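Sugar ABC transporter, sugar-binding protein (Streptococcus pneumoniae, PDB 2HEU) probably captures a sugar outside the cell and delivers it to an ABC transporter for uptake, as solute-binding proteins of this family do. Local coordinates at residues E22-K27 and K63-A68; V75-Q80 and G91-L96; K157-K162 and V251-N256. All blocks are in the same frame, centred on the assembly; numbering follows the deposited sequence.

Interaction 1 of 3, residues E22-K27 and K63-A68; sequences EYFNQK and KTRVLA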
# COMPACT_ATOMS: atom_id res chain seq x y z
N GLU A 22 10.39 -24.07 3.44
CA GLU A 22 10.93 -22.73 3.38
C GLU A 22 9.83 -21.70 3.30
O GLU A 22 8.90 -21.84 2.52
CB GLU A 22 11.78 -22.55 2.13
CG GLU A 22 12.36 -21.17 1.98
CD GLU A 22 13.20 -20.90 0.81
OE1 GLU A 22 13.59 -21.88 0.13
OE2 GLU A 22 13.55 -19.76 0.50
N TYR A 23 9.95 -20.67 4.13
CA TYR A 23 9.12 -19.44 4.04
C TYR A 23 10.05 -18.35 3.56
O TYR A 23 10.97 -17.91 4.28
CB TYR A 23 8.47 -19.09 5.38
CG TYR A 23 7.89 -17.71 5.34
CD1 TYR A 23 7.05 -17.30 4.32
CD2 TYR A 23 8.25 -16.75 6.28
CE1 TYR A 23 6.61 -15.99 4.25
CE2 TYR A 23 7.79 -15.45 6.20
CZ TYR A 23 6.99 -15.07 5.16
OH TYR A 23 6.58 -13.76 5.01
N PHE A 24 9.80 -17.88 2.33
CA PHE A 24 10.63 -16.81 1.72
C PHE A 24 9.98 -15.45 2.07
O PHE A 24 8.95 -15.09 1.54
CB PHE A 24 10.70 -17.01 0.21
CG PHE A 24 11.61 -16.07 -0.50
CD1 PHE A 24 12.97 -16.35 -0.69
CD2 PHE A 24 11.13 -14.85 -1.00
CE1 PHE A 24 13.82 -15.47 -1.40
CE2 PHE A 24 11.97 -14.02 -1.69
CZ PHE A 24 13.29 -14.33 -1.87
N ASN A 25 10.59 -14.77 3.05
CA ASN A 25 10.01 -13.55 3.58
C ASN A 25 10.49 -12.32 2.82
O ASN A 25 11.68 -12.23 2.47
CB ASN A 25 10.49 -13.44 5.02
CG ASN A 25 9.82 -12.28 5.75
OD1 ASN A 25 8.61 -12.05 5.64
ND2 ASN A 25 10.59 -11.61 6.59
N GLN A 26 9.63 -11.34 2.67
CA GLN A 26 10.03 -10.01 2.17
C GLN A 26 9.80 -8.92 3.26
O GLN A 26 10.25 -7.80 3.07
CB GLN A 26 9.41 -9.61 0.86
CG GLN A 26 9.82 -10.58 -0.25
CD GLN A 26 9.56 -10.05 -1.60
OE1 GLN A 26 10.20 -9.00 -1.99
NE2 GLN A 26 8.76 -10.71 -2.37
N LYS A 27 9.19 -9.23 4.40
CA LYS A 27 8.95 -8.18 5.39
C LYS A 27 10.07 -8.27 6.42
O LYS A 27 9.92 -8.80 7.53
CB LYS A 27 7.60 -8.42 5.99
CG LYS A 27 7.12 -7.32 6.89
CD LYS A 27 6.52 -6.09 6.21
CE LYS A 27 6.14 -4.99 7.19
NZ LYS A 27 5.73 -3.79 6.44
N LYS A 63 12.82 -13.78 -8.52
CA LYS A 63 12.76 -13.95 -9.95
C LYS A 63 13.77 -14.97 -10.41
O LYS A 63 13.45 -15.85 -11.25
CB LYS A 63 12.95 -12.64 -10.68
CG LYS A 63 11.88 -11.61 -10.48
CD LYS A 63 12.17 -10.30 -11.12
CE LYS A 63 11.24 -9.17 -10.81
NZ LYS A 63 11.91 -7.91 -11.30
N THR A 64 14.99 -14.90 -9.93
CA THR A 64 16.07 -15.82 -10.34
C THR A 64 15.66 -17.22 -9.98
O THR A 64 15.86 -18.18 -10.77
CB THR A 64 17.37 -15.43 -9.70
OG1 THR A 64 17.76 -14.12 -10.18
CG2 THR A 64 18.49 -16.46 -9.97
N ARG A 65 15.14 -17.40 -8.76
CA ARG A 65 14.82 -18.71 -8.24
C ARG A 65 13.64 -19.30 -9.01
O ARG A 65 13.66 -20.49 -9.32
CB ARG A 65 14.62 -18.72 -6.72
CG ARG A 65 15.88 -18.39 -5.94
CD ARG A 65 15.73 -18.54 -4.48
NE ARG A 65 15.23 -19.85 -4.08
CZ ARG A 65 14.77 -20.14 -2.90
NH1 ARG A 65 14.89 -19.27 -1.92
NH2 ARG A 65 14.29 -21.35 -2.67
N VAL A 66 12.62 -18.49 -9.29
CA VAL A 66 11.49 -19.02 -10.02
C VAL A 66 11.91 -19.46 -11.40
O VAL A 66 11.53 -20.53 -11.90
CB VAL A 66 10.32 -18.00 -10.12
CG1 VAL A 66 9.25 -18.44 -11.08
CG2 VAL A 66 9.78 -17.79 -8.76
N LEU A 67 12.58 -18.60 -12.11
CA LEU A 67 12.83 -19.01 -13.45
C LEU A 67 13.78 -20.31 -13.37
O LEU A 67 13.56 -21.22 -14.22
CB LEU A 67 13.29 -17.78 -14.27
CG LEU A 67 12.41 -16.51 -14.66
CD1 LEU A 67 11.35 -16.78 -15.76
CD2 LEU A 67 11.85 -15.54 -13.48
N ALA A 68 14.72 -20.48 -12.36
CA ALA A 68 15.47 -21.72 -12.16
C ALA A 68 14.74 -22.93 -11.67
O ALA A 68 15.38 -24.00 -11.52
CB ALA A 68 16.57 -21.47 -11.21

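Interaction 2 of 3, residues V75-Q80 and G91-L96; sequences VNIYPQ and GVFEDL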
# COMPACT_ATOMS: atom_id res chain seq x y z
N VAL A 75 5.75 -18.38 -0.14
CA VAL A 75 6.39 -17.17 -0.63
C VAL A 75 5.61 -15.96 -0.23
O VAL A 75 4.43 -15.84 -0.52
CB VAL A 75 6.46 -17.21 -2.19
CG1 VAL A 75 7.15 -15.98 -2.74
CG2 VAL A 75 7.22 -18.48 -2.65
N ASN A 76 6.31 -15.01 0.40
CA ASN A 76 5.73 -13.64 0.57
C ASN A 76 5.95 -12.96 -0.80
O ASN A 76 7.09 -12.67 -1.16
CB ASN A 76 6.44 -12.94 1.70
CG ASN A 76 6.01 -11.52 1.98
OD1 ASN A 76 4.89 -11.06 1.52
ND2 ASN A 76 6.79 -10.85 2.67
N ILE A 77 4.87 -12.70 -1.51
CA ILE A 77 4.89 -12.04 -2.82
C ILE A 77 3.78 -11.03 -2.80
O ILE A 77 2.67 -11.32 -2.32
CB ILE A 77 4.78 -13.09 -3.96
CG1 ILE A 77 4.86 -12.37 -5.30
CG2 ILE A 77 3.55 -13.95 -3.84
CD1 ILE A 77 4.92 -13.38 -6.51
N TYR A 78 4.04 -9.84 -3.32
CA TYR A 78 3.05 -8.78 -3.26
C TYR A 78 2.05 -9.03 -4.37
O TYR A 78 2.38 -9.17 -5.55
CB TYR A 78 3.76 -7.43 -3.39
CG TYR A 78 4.77 -7.21 -2.34
CD1 TYR A 78 4.40 -7.19 -0.99
CD2 TYR A 78 6.11 -7.06 -2.60
CE1 TYR A 78 5.31 -7.05 0.02
CE2 TYR A 78 7.07 -6.85 -1.60
CZ TYR A 78 6.69 -6.90 -0.28
OH TYR A 78 7.58 -6.73 0.71
N PRO A 79 0.75 -9.12 -4.01
CA PRO A 79 -0.21 -9.70 -4.94
C PRO A 79 -0.59 -8.79 -6.08
O PRO A 79 -1.17 -9.30 -7.08
CB PRO A 79 -1.37 -10.13 -4.06
CG PRO A 79 -1.32 -9.17 -2.91
CD PRO A 79 0.20 -8.96 -2.63
N GLN A 80 -0.32 -7.50 -5.99
CA GLN A 80 -0.51 -6.58 -7.13
C GLN A 80 0.54 -6.73 -8.16
O GLN A 80 0.41 -6.13 -9.25
CB GLN A 80 -0.58 -5.14 -6.67
CG GLN A 80 0.73 -4.53 -6.35
CD GLN A 80 1.09 -4.72 -4.90
OE1 GLN A 80 0.71 -5.75 -4.19
NE2 GLN A 80 1.64 -3.71 -4.28
N GLY A 91 1.14 -21.28 -13.62
CA GLY A 91 1.04 -22.43 -12.80
C GLY A 91 2.07 -22.56 -11.72
O GLY A 91 2.14 -23.64 -11.14
N VAL A 92 2.78 -21.50 -11.36
CA VAL A 92 3.83 -21.56 -10.37
C VAL A 92 3.23 -21.81 -8.96
O VAL A 92 3.86 -22.41 -8.11
CB VAL A 92 4.65 -20.28 -10.38
CG1 VAL A 92 5.58 -20.14 -9.20
CG2 VAL A 92 5.34 -20.15 -11.75
N PHE A 93 1.99 -21.33 -8.72
CA PHE A 93 1.38 -21.31 -7.39
C PHE A 93 0.10 -22.13 -7.26
O PHE A 93 -0.66 -22.26 -8.23
CB PHE A 93 1.07 -19.83 -6.95
CG PHE A 93 2.28 -18.98 -6.85
CD1 PHE A 93 3.29 -19.30 -5.97
CD2 PHE A 93 2.36 -17.79 -7.59
CE1 PHE A 93 4.40 -18.51 -5.79
CE2 PHE A 93 3.52 -17.02 -7.47
CZ PHE A 93 4.51 -17.35 -6.57
N GLU A 94 -0.06 -22.75 -6.08
CA GLU A 94 -1.25 -23.52 -5.79
C GLU A 94 -2.49 -22.63 -5.83
O GLU A 94 -2.49 -21.52 -5.30
CB GLU A 94 -1.11 -24.17 -4.44
CG GLU A 94 -2.27 -25.12 -4.12
CD GLU A 94 -2.15 -25.85 -2.84
OE1 GLU A 94 -1.19 -25.73 -2.10
OE2 GLU A 94 -3.10 -26.66 -2.55
N ASP A 95 -3.57 -23.10 -6.42
CA ASP A 95 -4.84 -22.49 -6.41
C ASP A 95 -5.43 -22.66 -5.01
O ASP A 95 -5.70 -23.74 -4.49
CB ASP A 95 -5.76 -23.13 -7.51
CG ASP A 95 -7.18 -22.59 -7.51
OD1 ASP A 95 -7.49 -21.63 -6.79
OD2 ASP A 95 -7.98 -23.15 -8.31
N LEU A 96 -5.59 -21.52 -4.35
CA LEU A 96 -6.13 -21.43 -2.99
C LEU A 96 -7.63 -21.20 -2.89
O LEU A 96 -8.18 -21.05 -1.78
CB LEU A 96 -5.40 -20.41 -2.15
CG LEU A 96 -3.84 -20.48 -2.23
CD1 LEU A 96 -3.26 -19.37 -1.32
CD2 LEU A 96 -3.28 -21.80 -1.77

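Interaction 3 of 3, residues K157-K162 and V251-N256; sequences KDIVAK and VLMTPN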
# COMPACT_ATOMS: atom_id res chain seq x y z
N LYS A 157 -5.39 26.83 2.82
CA LYS A 157 -5.33 28.28 2.84
C LYS A 157 -5.44 28.77 4.23
O LYS A 157 -4.76 29.75 4.62
CB LYS A 157 -6.47 28.85 1.97
CG LYS A 157 -6.30 28.55 0.52
CD LYS A 157 -7.54 28.95 -0.31
CE LYS A 157 -7.45 28.44 -1.74
NZ LYS A 157 -8.76 28.74 -2.44
N ASP A 158 -6.28 28.21 5.08
CA ASP A 158 -6.47 28.64 6.45
C ASP A 158 -5.22 28.44 7.26
O ASP A 158 -4.87 29.30 8.09
CB ASP A 158 -7.63 27.90 7.13
CG ASP A 158 -8.99 28.32 6.59
OD1 ASP A 158 -9.11 29.30 5.79
OD2 ASP A 158 -9.97 27.65 6.97
N ILE A 159 -4.51 27.34 7.06
CA ILE A 159 -3.23 27.13 7.78
C ILE A 159 -2.22 28.16 7.39
O ILE A 159 -1.51 28.76 8.23
CB ILE A 159 -2.75 25.69 7.54
CG1 ILE A 159 -3.68 24.69 8.21
CG2 ILE A 159 -1.30 25.54 8.03
CD1 ILE A 159 -3.45 23.25 7.74
N VAL A 160 -2.07 28.45 6.09
CA VAL A 160 -1.16 29.48 5.66
C VAL A 160 -1.50 30.79 6.28
O VAL A 160 -0.62 31.49 6.74
CB VAL A 160 -1.14 29.62 4.11
CG1 VAL A 160 -0.23 30.74 3.67
CG2 VAL A 160 -0.62 28.29 3.44
N ALA A 161 -2.80 31.15 6.32
CA ALA A 161 -3.15 32.45 6.88
C ALA A 161 -2.80 32.54 8.37
O ALA A 161 -2.59 33.67 8.83
CB ALA A 161 -4.65 32.68 6.58
N LYS A 162 -2.81 31.42 9.08
CA LYS A 162 -2.40 31.36 10.46
C LYS A 162 -0.89 31.29 10.68
O LYS A 162 -0.42 31.30 11.82
CB LYS A 162 -3.07 30.14 11.13
CG LYS A 162 -4.59 30.28 11.16
CD LYS A 162 -5.26 29.05 11.69
CE LYS A 162 -6.78 29.05 11.54
NZ LYS A 162 -7.31 29.45 12.86
N VAL A 251 5.60 21.15 10.04
CA VAL A 251 4.54 21.15 9.04
C VAL A 251 3.38 20.41 9.68
O VAL A 251 3.57 19.54 10.53
CB VAL A 251 4.96 20.45 7.73
CG1 VAL A 251 6.13 21.19 7.12
CG2 VAL A 251 5.23 18.97 7.93
N LEU A 252 2.11 20.81 9.33
CA LEU A 252 0.96 20.23 9.98
C LEU A 252 0.49 18.93 9.38
O LEU A 252 -0.27 18.20 10.08
CB LEU A 252 -0.19 21.20 10.04
CG LEU A 252 0.11 22.48 10.92
CD1 LEU A 252 -1.21 23.22 11.15
CD2 LEU A 252 0.93 22.28 12.14
N MET A 253 0.89 18.62 8.16
CA MET A 253 0.43 17.47 7.41
C MET A 253 1.52 16.95 6.51
O MET A 253 2.41 17.69 6.05
CB MET A 253 -0.75 17.86 6.49
CG MET A 253 -2.01 18.24 7.22
SD MET A 253 -3.38 18.72 6.12
CE MET A 253 -2.77 20.34 5.59
N THR A 254 1.43 15.67 6.16
CA THR A 254 2.22 15.14 5.05
C THR A 254 1.51 14.01 4.41
O THR A 254 0.96 13.16 5.11
CB THR A 254 3.68 14.77 5.51
OG1 THR A 254 4.50 14.57 4.35
CG2 THR A 254 3.78 13.58 6.41
N PRO A 255 1.46 13.93 3.07
CA PRO A 255 0.79 12.82 2.38
C PRO A 255 1.72 11.66 2.28
O PRO A 255 2.84 11.77 1.75
CB PRO A 255 0.48 13.43 0.98
CG PRO A 255 1.65 14.39 0.77
CD PRO A 255 1.94 14.97 2.11
N ASN A 256 1.29 10.50 2.74
CA ASN A 256 2.21 9.32 2.62
C ASN A 256 1.41 8.04 2.96
O ASN A 256 0.20 8.08 3.27
CB ASN A 256 3.44 9.50 3.52
CG ASN A 256 4.70 9.03 2.83
OD1 ASN A 256 5.63 9.88 2.55
ND2 ASN A 256 4.80 7.81 2.50

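Interaction 1 of 3, residues E22-K27 and K63-A68
Strand 19-24 and the last turn of helix 58-67 stand well apart here, the CA atoms of Phe24 and Arg65 being 11.0 Å from each other, so long side chains must span the gap between sheet and helix. Glu22 and Arg65 do most of this, approaching from opposite directions. The glutamate runs out fully extended, with CG anti to the backbone N (chi1 179°). Arg65 presents the end of its guanidinium: NH1 bonds to OE2 of Glu22 at 2.8 Å and NH2 of Arg65 to Glu22 OE1 at 2.9 Å, both nearly straight. The carboxylate and guanidinium planes lie only 25° apart, and OE2 accepts the N-H of NH1 on its syn lone pair. OE1 is also approached on its syn side, though somewhat out of the carboxylate plane. Phe24 is the third partner; its CD1 comes within 3.7 Å of Arg65 NH1, and the ring stands steeply to the guanidinium, with planes 75° apart. Pro72, in the loop leading to strand 74-76, touches all three side chains. Arg65 has a second acid as well, its NE forming a salt bridge with Asp70. With Glu22 on its end and Asp70 at NE, the guanidinium is fixed in rotation, and two carboxylates so near would be expected to favour its positive charge, while the end-on pair NH1 and NH2 ties the helix to strand 19-24.

Interaction 2 of 3, residues V75-Q80 and G91-L96
At chi1 -178° the CG1 branch of Ile77 points away from the backbone N and runs on extended to CD1, while Phe93 swings its ring to the side anti to its own carbonyl carbon (chi1 -61°); the two side chains thus reach for each other from opposite directions. CD1 of Ile77 meets the far end of the ring, 4.0 Å from CZ of Phe93 and equally close to CE2 of the same ring. This methyl lies obliquely to the aromatic plane. Val75, two residues earlier and pointing the same way, brings CG2 to the ring edge, near its plane, at 4.2 Å from Phe93 CE1. Two methyls, one from each residue, therefore meet neighbouring atoms of the ring, and the contact is buried and wholly apolar.

The segments belong to a strand-helix-loop unit of the solute-binding fold. Strand 74-76 lies inside the mixed sheet, between strands 19-24 and 295-298; the chain then passes through helix 82-89 and returns along the loop that carries Phe93. Gly91, with positive phi, ends that helix in a Schellman motif, after which the chain runs beside strand 295-298, the backbones of Val92 and Glu94 bonding to Ala300 and Ile298. Val92 backs the aromatic group from within its own segment, CG1 standing 3.8 Å above the ring plane of Phe93, over its centre. Trp87 of helix 82-89 touches Ile77, Val92 and Phe93 alike, and Ser297 on the neighbouring strand touches both Ile77 and Phe93.

Interaction 3 of 3, residues K157-K162 and V251-N256
Ile159, on the final turn of helix 149-161, packs against Leu252 and Met253 on the segment that carries strand 253-257, joining a helix to an outermost strand of the three-stranded antiparallel sheet in this solute-binding fold. It has the most surface buried by the contact, and it is the one residue of its segment that reaches across. The backbones pass close, with the CA atoms of Ile159 and Leu252 8.4 Å apart, so side chains of moderate length meet across the gap.

Leu252 is the next most covered. Its CD1 methyl nestles against the isoleucine, lying 3.9 Å from Ile159 CG2, while the CD1 methyl of Ile159 is 4.1 Å from the same Leu252 CD1. A single leucine methyl is thus touched by both branches of the isoleucine. The fork is set by chi1: at -68° it places CG1 beside the backbone N and CG2 beside the carbonyl carbon, and the CG1 branch then runs on, extended, toward the strand.

At the end of that branch waits Met253. Successive residues of a regular strand would face opposite ways, but Leu252 departs from extended backbone angles (psi -18°), and both it and Met253 direct their side chains toward the helix. Leu141 of helix 135-141 touches Leu252, and Phe138 of that helix touches Met253; Leu143 lies against Ile159, so the cluster is built from several apolar parts of the same region. The backbone beside it is held by bonds of Leu252 to Asn134 and Thr165. The methionine chain stays extended to SD and then bends at chi3 (-74°), which carries its terminal CE methyl to 3.7 Å from CD1 of Ile159.

Along the chain the three contacts come in series, each closing before the next opens. Interactions 1 and 2 are neighbours, their centres about 11 Å apart, and share the mixed five-stranded sheet: strands 19-24 and 74-76 lie side by side in it, joined by the backbone bond from Asn76 N to Phe24 O. Interaction 3 lies across the chain's centre, about 43 Å from interaction 1 and about 41 Å from interaction 2 between centres, and uses the three-stranded antiparallel sheet instead. The contacts thus join helix or loop to sheet in two separate parts of the molecule, consistent with the two-lobed build of solute-binding proteins, whose ligand is typically held between the lobes.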